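Local coordinates for carboxypeptidase D (Drosophila melanogaster, PDB 3MN8), which is a zinc metallocarboxypeptidase that releases C-terminal arginine or lysine from peptides and proteins, seen here as its active first carboxypeptidase domain in the 1B form, at residues Y225-S230 with L241-R246; N298-T303 with K364-S369. One frame throughout, in Å; residues are numbered along the deposited sequence.

Contact 1: Y225-S230 with L241-R246. With GEM ((2-guanidinoethylmercapto)succinic acid), chain G.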
# COMPACT_ATOMS: atom_id res chain seq x y z
N TYR A 225 -10.35 5.10 2.09
CA TYR A 225 -9.94 4.04 3.00
C TYR A 225 -11.12 3.13 3.26
O TYR A 225 -12.26 3.50 2.98
CB TYR A 225 -9.47 4.65 4.33
CG TYR A 225 -10.45 5.65 4.92
CD1 TYR A 225 -10.48 6.97 4.50
CD2 TYR A 225 -11.34 5.26 5.91
CE1 TYR A 225 -11.36 7.89 5.05
CE2 TYR A 225 -12.23 6.17 6.46
CZ TYR A 225 -12.24 7.48 6.03
OH TYR A 225 -13.12 8.38 6.57
N PRO A 226 -10.85 1.93 3.81
CA PRO A 226 -11.85 0.91 4.15
C PRO A 226 -12.95 1.38 5.12
O PRO A 226 -12.77 2.35 5.88
CB PRO A 226 -11.01 -0.20 4.81
CG PRO A 226 -9.63 -0.00 4.27
CD PRO A 226 -9.47 1.48 4.06
N TYR A 227 -14.11 0.71 5.09
CA TYR A 227 -14.40 -0.33 4.13
C TYR A 227 -15.04 0.28 2.89
O TYR A 227 -15.55 1.41 2.93
CB TYR A 227 -15.37 -1.34 4.73
CG TYR A 227 -14.83 -2.22 5.84
CD1 TYR A 227 -13.84 -3.16 5.59
CD2 TYR A 227 -15.36 -2.13 7.13
CE1 TYR A 227 -13.36 -3.97 6.59
CE2 TYR A 227 -14.89 -2.94 8.13
CZ TYR A 227 -13.89 -3.86 7.86
OH TYR A 227 -13.41 -4.66 8.86
N ASP A 228 -15.03 -0.49 1.80
CA ASP A 228 -15.61 -0.07 0.52
C ASP A 228 -17.04 -0.58 0.39
O ASP A 228 -17.77 -0.19 -0.53
CB ASP A 228 -14.77 -0.61 -0.65
CG ASP A 228 -13.53 0.26 -0.95
OD1 ASP A 228 -13.46 1.39 -0.43
OD2 ASP A 228 -12.63 -0.20 -1.70
N ASN A 229 -17.44 -1.46 1.30
CA ASN A 229 -18.79 -2.02 1.26
C ASN A 229 -19.32 -2.39 2.65
O ASN A 229 -18.61 -2.27 3.65
CB ASN A 229 -18.86 -3.21 0.30
CG ASN A 229 -18.21 -4.47 0.85
OD1 ASN A 229 -17.62 -4.47 1.95
ND2 ASN A 229 -18.31 -5.55 0.09
N SER A 230 -20.57 -2.85 2.70
CA SER A 230 -21.18 -3.24 3.97
C SER A 230 -22.21 -4.34 3.79
O SER A 230 -22.59 -4.65 2.66
CB SER A 230 -21.81 -2.03 4.65
OG SER A 230 -22.90 -1.54 3.90
N LEU A 241 -17.38 2.00 8.42
CA LEU A 241 -16.06 2.18 9.02
C LEU A 241 -15.38 0.91 9.50
O LEU A 241 -15.98 -0.15 9.63
CB LEU A 241 -16.12 3.22 10.14
CG LEU A 241 -16.65 4.57 9.65
CD1 LEU A 241 -16.84 5.56 10.79
CD2 LEU A 241 -15.73 5.13 8.57
N THR A 242 -14.09 1.05 9.78
CA THR A 242 -13.22 -0.05 10.13
C THR A 242 -12.88 0.06 11.61
O THR A 242 -12.89 1.16 12.18
CB THR A 242 -11.95 0.03 9.26
OG1 THR A 242 -12.04 -0.93 8.20
CG2 THR A 242 -10.70 -0.22 10.06
N PRO A 243 -12.60 -1.08 12.26
CA PRO A 243 -12.18 -0.98 13.66
C PRO A 243 -11.01 -0.01 13.79
O PRO A 243 -10.87 0.66 14.80
CB PRO A 243 -11.73 -2.41 13.99
CG PRO A 243 -12.42 -3.28 13.01
CD PRO A 243 -12.59 -2.46 11.75
N ASP A 244 -10.17 0.04 12.77
CA ASP A 244 -8.99 0.89 12.80
C ASP A 244 -9.22 2.22 12.11
O ASP A 244 -8.33 2.76 11.47
CB ASP A 244 -7.80 0.15 12.17
CG ASP A 244 -7.05 -0.71 13.18
OD1 ASP A 244 -6.33 -0.12 14.02
OD2 ASP A 244 -7.18 -1.96 13.16
N ASP A 245 -10.42 2.76 12.26
CA ASP A 245 -10.78 3.98 11.55
C ASP A 245 -9.88 5.17 11.85
O ASP A 245 -9.50 5.91 10.95
CB ASP A 245 -12.23 4.38 11.80
CG ASP A 245 -12.72 5.34 10.76
OD1 ASP A 245 -12.64 5.00 9.56
OD2 ASP A 245 -13.15 6.44 11.13
N ARG A 246 -9.58 5.39 13.13
CA ARG A 246 -8.70 6.48 13.50
C ARG A 246 -7.41 6.42 12.68
O ARG A 246 -7.06 7.38 11.99
CB ARG A 246 -8.36 6.43 14.99
CG ARG A 246 -9.57 6.39 15.89
CD ARG A 246 -9.16 6.03 17.31
NE ARG A 246 -9.00 7.20 18.17
CZ ARG A 246 -8.48 7.15 19.40
NH1 ARG A 246 -8.07 6.00 19.91
NH2 ARG A 246 -8.37 8.26 20.11
C8 GEM G . -13.17 2.93 -7.46
S7 GEM G . -12.01 2.43 -6.21
C6 GEM G . -12.05 3.85 -5.15
C5 GEM G . -13.45 4.24 -4.69
N3 GEM G . -13.91 3.21 -3.77
C1 GEM G . -15.14 3.08 -3.28
N4 GEM G . -15.42 2.08 -2.45
N2 GEM G . -16.10 3.94 -3.62
C9 GEM G . -13.45 1.73 -8.31
O14 GEM G . -12.79 0.68 -8.09
O15 GEM G . -14.32 1.80 -9.20
C10 GEM G . -12.68 4.13 -8.29
C11 GEM G . -11.49 3.89 -9.21
O12 GEM G . -10.54 4.72 -9.15
O13 GEM G . -11.49 2.92 -10.01
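Tyr227 lays its ring across Thr242, and the tight, buried part of the contact is here, at Thr242 and Pro226. The hydroxyl oxygen OG1 of Thr242 sits over the centre of one face of the Tyr227 ring, 3.4 Å above its plane. The two side chains cross at about a right angle. CG of Tyr227 is anti to its carbonyl carbon (chi1 -70°), which starts the ring off towards Thr242. The ring reaches Leu241 as well, where CD2 of Tyr227 is 3.2 Å from the carbonyl O of Leu241. Further out, OH of Tyr227 comes within 3.7 Å of CD of Pro243. Pro226 adds to the close packing on Thr242, with its CB 3.6 Å from OG1. The peptide bond between Pro226 and Tyr227 is cis, which draws the two residues together against that oxygen. Arg180 also makes a cation-pi contact with the Tyr227 ring.

Leu241 and Asp245 form the looser side. They are partly exposed and meet the buried ring of Tyr225. CD2 of Leu241 lies at the edge of that ring, 4.2 Å from CE2 of Tyr225. OD1 of Asp245 lies 3.3 Å from the same CE2, with carboxylate and ring planes 48° apart. The other oxygen of Asp245, OD2, is held in a salt bridge by Lys249.

Beyond the packed residues, OD1 of Asp228 lies 2.9 Å from N4 in the guanidino group of the bound GEM inhibitor. The backbone N of Asp228 is hydrogen-bonded to Asp291. Here the loop after strand 222-225 meets the start of helix 245-257, beside the pocket that holds the guanidino group, consistent with the site for a C-terminal Arg or Lys side chain in this M14 zinc carboxypeptidase.

Contact 2: N298-T303 with K364-S369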
# COMPACT_ATOMS: atom_id res chain seq x y z
N ASN A 298 -2.62 -8.46 7.76
CA ASN A 298 -2.36 -7.39 8.70
C ASN A 298 -2.40 -6.05 7.97
O ASN A 298 -2.54 -5.01 8.59
CB ASN A 298 -0.97 -7.56 9.30
CG ASN A 298 -0.87 -8.73 10.25
OD1 ASN A 298 -1.83 -9.10 10.92
ND2 ASN A 298 0.32 -9.32 10.34
N CYS A 299 -2.26 -6.09 6.65
CA CYS A 299 -1.95 -4.88 5.90
C CYS A 299 -3.07 -3.85 5.91
O CYS A 299 -4.24 -4.19 5.82
CB CYS A 299 -1.55 -5.21 4.46
SG CYS A 299 -0.69 -3.86 3.59
N PHE A 300 -2.67 -2.57 6.02
CA PHE A 300 -3.58 -1.44 5.97
C PHE A 300 -3.43 -0.69 4.64
O PHE A 300 -2.57 0.17 4.51
CB PHE A 300 -3.28 -0.46 7.12
CG PHE A 300 -3.62 -0.98 8.50
CD1 PHE A 300 -3.93 -0.08 9.52
CD2 PHE A 300 -3.64 -2.34 8.78
CE1 PHE A 300 -4.25 -0.54 10.79
CE2 PHE A 300 -3.95 -2.81 10.06
CZ PHE A 300 -4.25 -1.91 11.06
N GLU A 301 -4.26 -1.02 3.65
CA GLU A 301 -4.17 -0.39 2.34
C GLU A 301 -5.14 0.78 2.17
O GLU A 301 -6.32 0.68 2.50
CB GLU A 301 -4.39 -1.43 1.23
CG GLU A 301 -4.40 -0.87 -0.18
CD GLU A 301 -4.25 -1.96 -1.24
OE1 GLU A 301 -3.17 -2.61 -1.29
OE2 GLU A 301 -5.20 -2.17 -2.03
N LEU A 302 -4.63 1.89 1.66
CA LEU A 302 -5.48 2.99 1.21
C LEU A 302 -5.70 2.90 -0.28
O LEU A 302 -4.88 2.34 -1.00
CB LEU A 302 -4.82 4.35 1.49
CG LEU A 302 -4.65 4.78 2.94
CD1 LEU A 302 -4.15 6.22 2.97
CD2 LEU A 302 -5.96 4.64 3.70
N THR A 303 -6.81 3.47 -0.74
CA THR A 303 -7.05 3.67 -2.16
C THR A 303 -6.82 5.15 -2.45
O THR A 303 -7.45 6.01 -1.84
CB THR A 303 -8.51 3.31 -2.58
OG1 THR A 303 -8.87 2.03 -2.04
CG2 THR A 303 -8.65 3.28 -4.09
N LYS A 364 -9.35 -6.40 15.33
CA LYS A 364 -8.25 -6.48 14.37
C LYS A 364 -6.93 -6.79 15.06
O LYS A 364 -6.11 -5.90 15.26
CB LYS A 364 -8.13 -5.18 13.58
CG LYS A 364 -7.05 -5.21 12.50
CD LYS A 364 -7.23 -6.42 11.61
CE LYS A 364 -6.42 -6.33 10.33
NZ LYS A 364 -6.40 -7.68 9.69
N PRO A 365 -6.72 -8.06 15.41
CA PRO A 365 -5.44 -8.52 15.95
C PRO A 365 -4.37 -8.55 14.87
O PRO A 365 -4.69 -8.65 13.68
CB PRO A 365 -5.73 -9.96 16.39
CG PRO A 365 -7.18 -10.20 16.13
CD PRO A 365 -7.64 -9.17 15.16
N MET A 366 -3.11 -8.45 15.28
CA MET A 366 -2.00 -8.62 14.35
C MET A 366 -1.53 -10.04 14.51
O MET A 366 -1.45 -10.53 15.62
CB MET A 366 -0.85 -7.68 14.68
CG MET A 366 -1.12 -6.22 14.37
SD MET A 366 -1.47 -5.94 12.62
CE MET A 366 -3.25 -5.66 12.69
N ARG A 367 -1.21 -10.68 13.40
CA ARG A 367 -0.69 -12.04 13.42
C ARG A 367 0.82 -12.00 13.24
O ARG A 367 1.31 -11.45 12.25
CB ARG A 367 -1.38 -12.86 12.31
CG ARG A 367 -0.91 -14.27 12.17
CD ARG A 367 0.04 -14.37 11.00
NE ARG A 367 -0.25 -15.56 10.22
CZ ARG A 367 -0.71 -15.60 8.97
NH1 ARG A 367 -0.93 -14.50 8.26
NH2 ARG A 367 -0.93 -16.78 8.43
N THR A 368 1.58 -12.53 14.20
CA THR A 368 3.03 -12.43 14.10
C THR A 368 3.59 -13.20 12.91
O THR A 368 3.00 -14.19 12.44
CB THR A 368 3.77 -12.91 15.36
OG1 THR A 368 3.57 -14.32 15.52
CG2 THR A 368 3.28 -12.16 16.60
N SER A 369 4.73 -12.73 12.43
CA SER A 369 5.45 -13.35 11.33
C SER A 369 6.14 -14.64 11.79
O SER A 369 6.09 -15.00 12.97
CB SER A 369 6.50 -12.38 10.79
OG SER A 369 7.62 -12.33 11.66
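Asn298 grips the backbone of Arg367 with both ends of its side-chain amide. The N-H of Arg367 points to OD1 of Asn298 at 3.0 Å and is nearly straight, at 169°. In return, ND2 of Asn298 donates to the carbonyl O of Arg367, also at 3.0 Å. That acceptor lies close to the amide plane of Asn298, so the two bonds together fix the rotation of the amide. Through them the side chain pairs with a strand edge much as a neighbouring backbone would.

Met366 packs beside this pair. Its SD lies 3.7 Å from CG of Asn298, and the two side chains cross obliquely. The Met366 chain bends at chi2 (-60°), which places SD, and at chi3, which carries CE towards Phe300. There CE meets the edge of the Phe300 ring, 3.9 Å from CE2. CE of Lys364 approaches the same ring atom at 4.3 Å.

The next shell holds these groups in place. NZ of Lys364 is hydrogen-bonded to the carbonyl oxygens of Tyr294 and of Ser297, the residue before Asn298. The Arg367 side chain turns to a salt bridge with Asp353, although it is poorly ordered. Arg376 of strand 373-376 packs on Phe300, Lys364 and Met366. The contact therefore ties the residues leading into strand 300-305, an inner strand of the catalytic domain's mixed sheet, to strand 366-367, an outermost strand of the transthyretin-like domain, at the domain interface of this carboxypeptidase.

Overall arrangement
Contact 1 comes first along the chain and closes before contact 2 opens. Their centres are 13 Å apart, and they touch. Contact 1 lies wholly in the catalytic domain, whereas contact 2 joins that domain to the transthyretin-like domain. Strands 222-225 and 300-305 are antiparallel neighbours in the eight-stranded sheet, and Tyr225 packs on Leu302. Asp244 also links the two contacts, packing against Phe300 and Lys364. It forms a salt bridge with Arg376 of the transthyretin-like domain as well. The pocket loop and the domain interface are parts of one continuous packed region, built around strand 300-305 and the start of helix 245-257.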